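Local coordinates for class II aldolase/adducin N-terminal domain-containing protein (Thermoplasma acidophilum, PDB 3M4R) that binds a zinc ion through its class II aldolase domain and probably acts, as a whole protein, as an oxidoreductase in carbohydrate metabolism, at residues T41-E47 against V57-K61. Residues are numbered along the deposited sequence; the frame is centred on the assembly and turned at random.
Sequences TSVKTTE and VLRVK
Arg59 and Glu47 meet on the face of an antiparallel beta hairpin, strands 40-48 and 54-61 of the central sheet in the class II aldolase/adducin domain, and illustrate how a salt bridge can reach diagonally over an intervening residue. The guanidinium presents its NE side edge to the carboxylate: Arg59 NE bonds to Glu47 OE2 at 2.8 Å. Arg59 NH2 reaches Glu47 OE1 in a nearly straight bond (174°). Both oxygens use their syn lone pairs, and the two planes lie only 24° apart. With CG anti to the carbonyl carbon (chi1 -79°) and a bend at chi2, the arginine runs back along its strand to meet Glu47, while NH1 turns to Glu110 and the carbonyl of Phe75. Val57 sits beneath this bridge, and the glutamate chain crosses over it at about a right angle, with Val57 CG2 3.8 Å from Glu47 CB. A leucine in place of Arg59 would probably leave the carboxylates of Glu47 and Glu110 without their shared positive mate. Val43 and Arg59 form a hydrogen-bonded backbone pair. Leu58, Lys44 and Ser42 share the other face, where Leu58 packs on helix 117-121; Leu58 CD1 rests 3.6 Å from Ser42 OG, itself hydrogen-bonded to His120 ND1.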
ATOM      1  N   THR A  41       1.941   0.534  -4.227  1.00 22.03           N
ATOM      2  CA  THR A  41       1.990  -0.845  -3.942  1.00 22.16           C
ATOM      3  C   THR A  41       3.405  -1.235  -3.530  1.00 22.54           C
ATOM      4  O   THR A  41       4.388  -0.487  -3.785  1.00 23.12           O
ATOM      5  CB  THR A  41       1.653  -1.617  -5.207  1.00 22.45           C
ATOM      6  OG1 THR A  41       2.523  -1.162  -6.272  1.00 21.44           O
ATOM      7  CG2 THR A  41       0.152  -1.367  -5.591  1.00 20.06           C
ATOM      8  N   SER A  42       3.520  -2.452  -3.001  1.00 21.85           N
ATOM      9  CA  SER A  42       4.794  -2.949  -2.537  1.00 23.19           C
ATOM     10  C   SER A  42       4.795  -4.459  -2.399  1.00 23.30           C
ATOM     11  O   SER A  42       3.756  -5.076  -2.308  1.00 20.81           O
ATOM     12  CB  SER A  42       5.175  -2.319  -1.224  1.00 23.30           C
ATOM     13  OG  SER A  42       4.370  -2.783  -0.164  1.00 25.11           O
ATOM     14  N   VAL A  43       5.980  -5.035  -2.480  1.00 22.79           N
ATOM     15  CA  VAL A  43       6.179  -6.431  -2.203  1.00 22.70           C
ATOM     16  C   VAL A  43       7.450  -6.576  -1.345  1.00 23.06           C
ATOM     17  O   VAL A  43       8.451  -5.934  -1.633  1.00 22.12           O
ATOM     18  CB  VAL A  43       6.283  -7.256  -3.487  1.00 24.06           C
ATOM     19  CG1 VAL A  43       7.389  -6.749  -4.371  1.00 22.60           C
ATOM     20  CG2 VAL A  43       6.395  -8.765  -3.146  1.00 22.17           C
ATOM     21  N   LYS A  44       7.367  -7.388  -0.294  1.00 22.85           N
ATOM     22  CA  LYS A  44       8.524  -7.735   0.525  1.00 23.45           C
ATOM     23  C   LYS A  44       9.230  -8.975  -0.048  1.00 24.84           C
ATOM     24  O   LYS A  44       8.607 -10.008  -0.333  1.00 25.03           O
ATOM     25  CB  LYS A  44       8.109  -7.968   1.971  1.00 24.48           C
ATOM     26  CG  LYS A  44       7.576  -6.695   2.630  1.00 24.31           C
ATOM     27  CD  LYS A  44       7.008  -6.992   4.008  1.00 24.12           C
ATOM     28  CE  LYS A  44       6.314  -5.737   4.613  1.00 22.57           C
ATOM     29  NZ  LYS A  44       5.038  -5.350   3.912  1.00 22.22           N
ATOM     30  N   THR A  45      10.540  -8.847  -0.280  1.00 25.77           N
ATOM     31  CA  THR A  45      11.234  -9.808  -1.101  1.00 26.40           C
ATOM     32  C   THR A  45      12.622 -10.067  -0.575  1.00 27.04           C
ATOM     33  O   THR A  45      13.111  -9.325   0.262  1.00 26.19           O
ATOM     34  CB  THR A  45      11.235  -9.294  -2.555  1.00 26.70           C
ATOM     35  OG1 THR A  45      11.553 -10.379  -3.439  1.00 29.05           O
ATOM     36  CG2 THR A  45      12.183  -8.124  -2.744  1.00 28.21           C
ATOM     37  N   THR A  46      13.258 -11.136  -1.052  1.00 27.23           N
ATOM     38  CA  THR A  46      14.652 -11.462  -0.671  1.00 26.65           C
ATOM     39  C   THR A  46      15.583 -11.153  -1.795  1.00 26.87           C
ATOM     40  O   THR A  46      15.357 -11.593  -2.923  1.00 27.43           O
ATOM     41  CB  THR A  46      14.729 -12.947  -0.340  1.00 26.99           C
ATOM     42  OG1 THR A  46      13.735 -13.208   0.633  1.00 25.61           O
ATOM     43  CG2 THR A  46      16.083 -13.387   0.220  1.00 25.18           C
ATOM     44  N   GLU A  47      16.648 -10.394  -1.485  1.00 25.49           N
ATOM     45  CA  GLU A  47      17.621  -9.991  -2.453  1.00 25.69           C
ATOM     46  C   GLU A  47      19.025 -10.057  -1.829  1.00 24.78           C
ATOM     47  O   GLU A  47      19.168 -10.135  -0.606  1.00 23.19           O
ATOM     48  CB  GLU A  47      17.368  -8.546  -2.880  1.00 27.19           C
ATOM     49  CG  GLU A  47      15.978  -8.292  -3.302  1.00 26.49           C
ATOM     50  CD  GLU A  47      15.774  -6.916  -3.918  1.00 30.20           C
ATOM     51  OE1 GLU A  47      16.709  -6.067  -3.895  1.00 27.37           O
ATOM     52  OE2 GLU A  47      14.647  -6.682  -4.411  1.00 30.42           O
ATOM     53  N   VAL A  57      13.946  -6.955   1.576  1.00 22.38           N
ATOM     54  CA  VAL A  57      13.858  -5.696   0.853  1.00 23.18           C
ATOM     55  C   VAL A  57      12.372  -5.420   0.607  1.00 23.24           C
ATOM     56  O   VAL A  57      11.637  -6.324   0.185  1.00 24.07           O
ATOM     57  CB  VAL A  57      14.607  -5.728  -0.484  1.00 22.93           C
ATOM     58  CG1 VAL A  57      14.425  -4.442  -1.260  1.00 20.78           C
ATOM     59  CG2 VAL A  57      16.181  -6.000  -0.267  1.00 23.04           C
ATOM     60  N   LEU A  58      11.954  -4.185   0.883  1.00 22.81           N
ATOM     61  CA  LEU A  58      10.684  -3.679   0.481  1.00 22.62           C
ATOM     62  C   LEU A  58      10.850  -3.017  -0.853  1.00 22.43           C
ATOM     63  O   LEU A  58      11.512  -2.014  -0.989  1.00 22.42           O
ATOM     64  CB  LEU A  58      10.090  -2.678   1.511  1.00 22.42           C
ATOM     65  CG  LEU A  58       8.706  -2.094   1.167  1.00 22.23           C
ATOM     66  CD1 LEU A  58       7.576  -3.152   1.398  1.00 22.33           C
ATOM     67  CD2 LEU A  58       8.505  -0.826   2.025  1.00 22.48           C
ATOM     68  N   ARG A  59      10.230  -3.600  -1.864  1.00 21.93           N
ATOM     69  CA  ARG A  59      10.224  -3.024  -3.200  1.00 21.64           C
ATOM     70  C   ARG A  59       8.920  -2.245  -3.296  1.00 21.91           C
ATOM     71  O   ARG A  59       7.827  -2.820  -3.330  1.00 21.29           O
ATOM     72  CB  ARG A  59      10.291  -4.135  -4.266  1.00 22.45           C
ATOM     73  CG  ARG A  59      11.692  -4.745  -4.518  1.00 21.48           C
ATOM     74  CD  ARG A  59      12.569  -3.812  -5.357  1.00 24.22           C
ATOM     75  NE  ARG A  59      13.981  -4.156  -5.277  1.00 24.34           N
ATOM     76  CZ  ARG A  59      15.000  -3.448  -5.781  1.00 25.57           C
ATOM     77  NH1 ARG A  59      14.804  -2.358  -6.488  1.00 24.40           N
ATOM     78  NH2 ARG A  59      16.258  -3.850  -5.557  1.00 26.55           N
ATOM     79  N   VAL A  60       9.041  -0.931  -3.291  1.00 21.00           N
ATOM     80  CA  VAL A  60       7.909  -0.044  -3.158  1.00 21.27           C
ATOM     81  C   VAL A  60       7.870   0.877  -4.359  1.00 22.24           C
ATOM     82  O   VAL A  60       8.901   1.286  -4.881  1.00 22.34           O
ATOM     83  CB  VAL A  60       7.952   0.786  -1.865  1.00 21.92           C
ATOM     84  CG1 VAL A  60       9.194   1.740  -1.832  1.00 18.87           C
ATOM     85  CG2 VAL A  60       6.676   1.609  -1.673  1.00 19.70           C
ATOM     86  N   LYS A  61       6.651   1.196  -4.794  1.00 22.80           N
ATOM     87  CA  LYS A  61       6.426   2.085  -5.911  1.00 23.65           C
ATOM     88  C   LYS A  61       7.204   3.374  -5.777  1.00 24.19           C
ATOM     89  O   LYS A  61       7.246   3.932  -4.707  1.00 23.47           O
ATOM     90  CB  LYS A  61       4.926   2.393  -6.013  1.00 24.86           C
ATOM     91  CG  LYS A  61       4.561   3.122  -7.254  1.00 26.53           C
ATOM     92  CD  LYS A  61       4.112   4.458  -6.961  1.00 28.93           C
ATOM     93  CE  LYS A  61       3.444   5.096  -8.163  1.00 24.92           C
ATOM     94  NZ  LYS A  61       4.107   6.444  -8.389  1.00 20.18           N
TER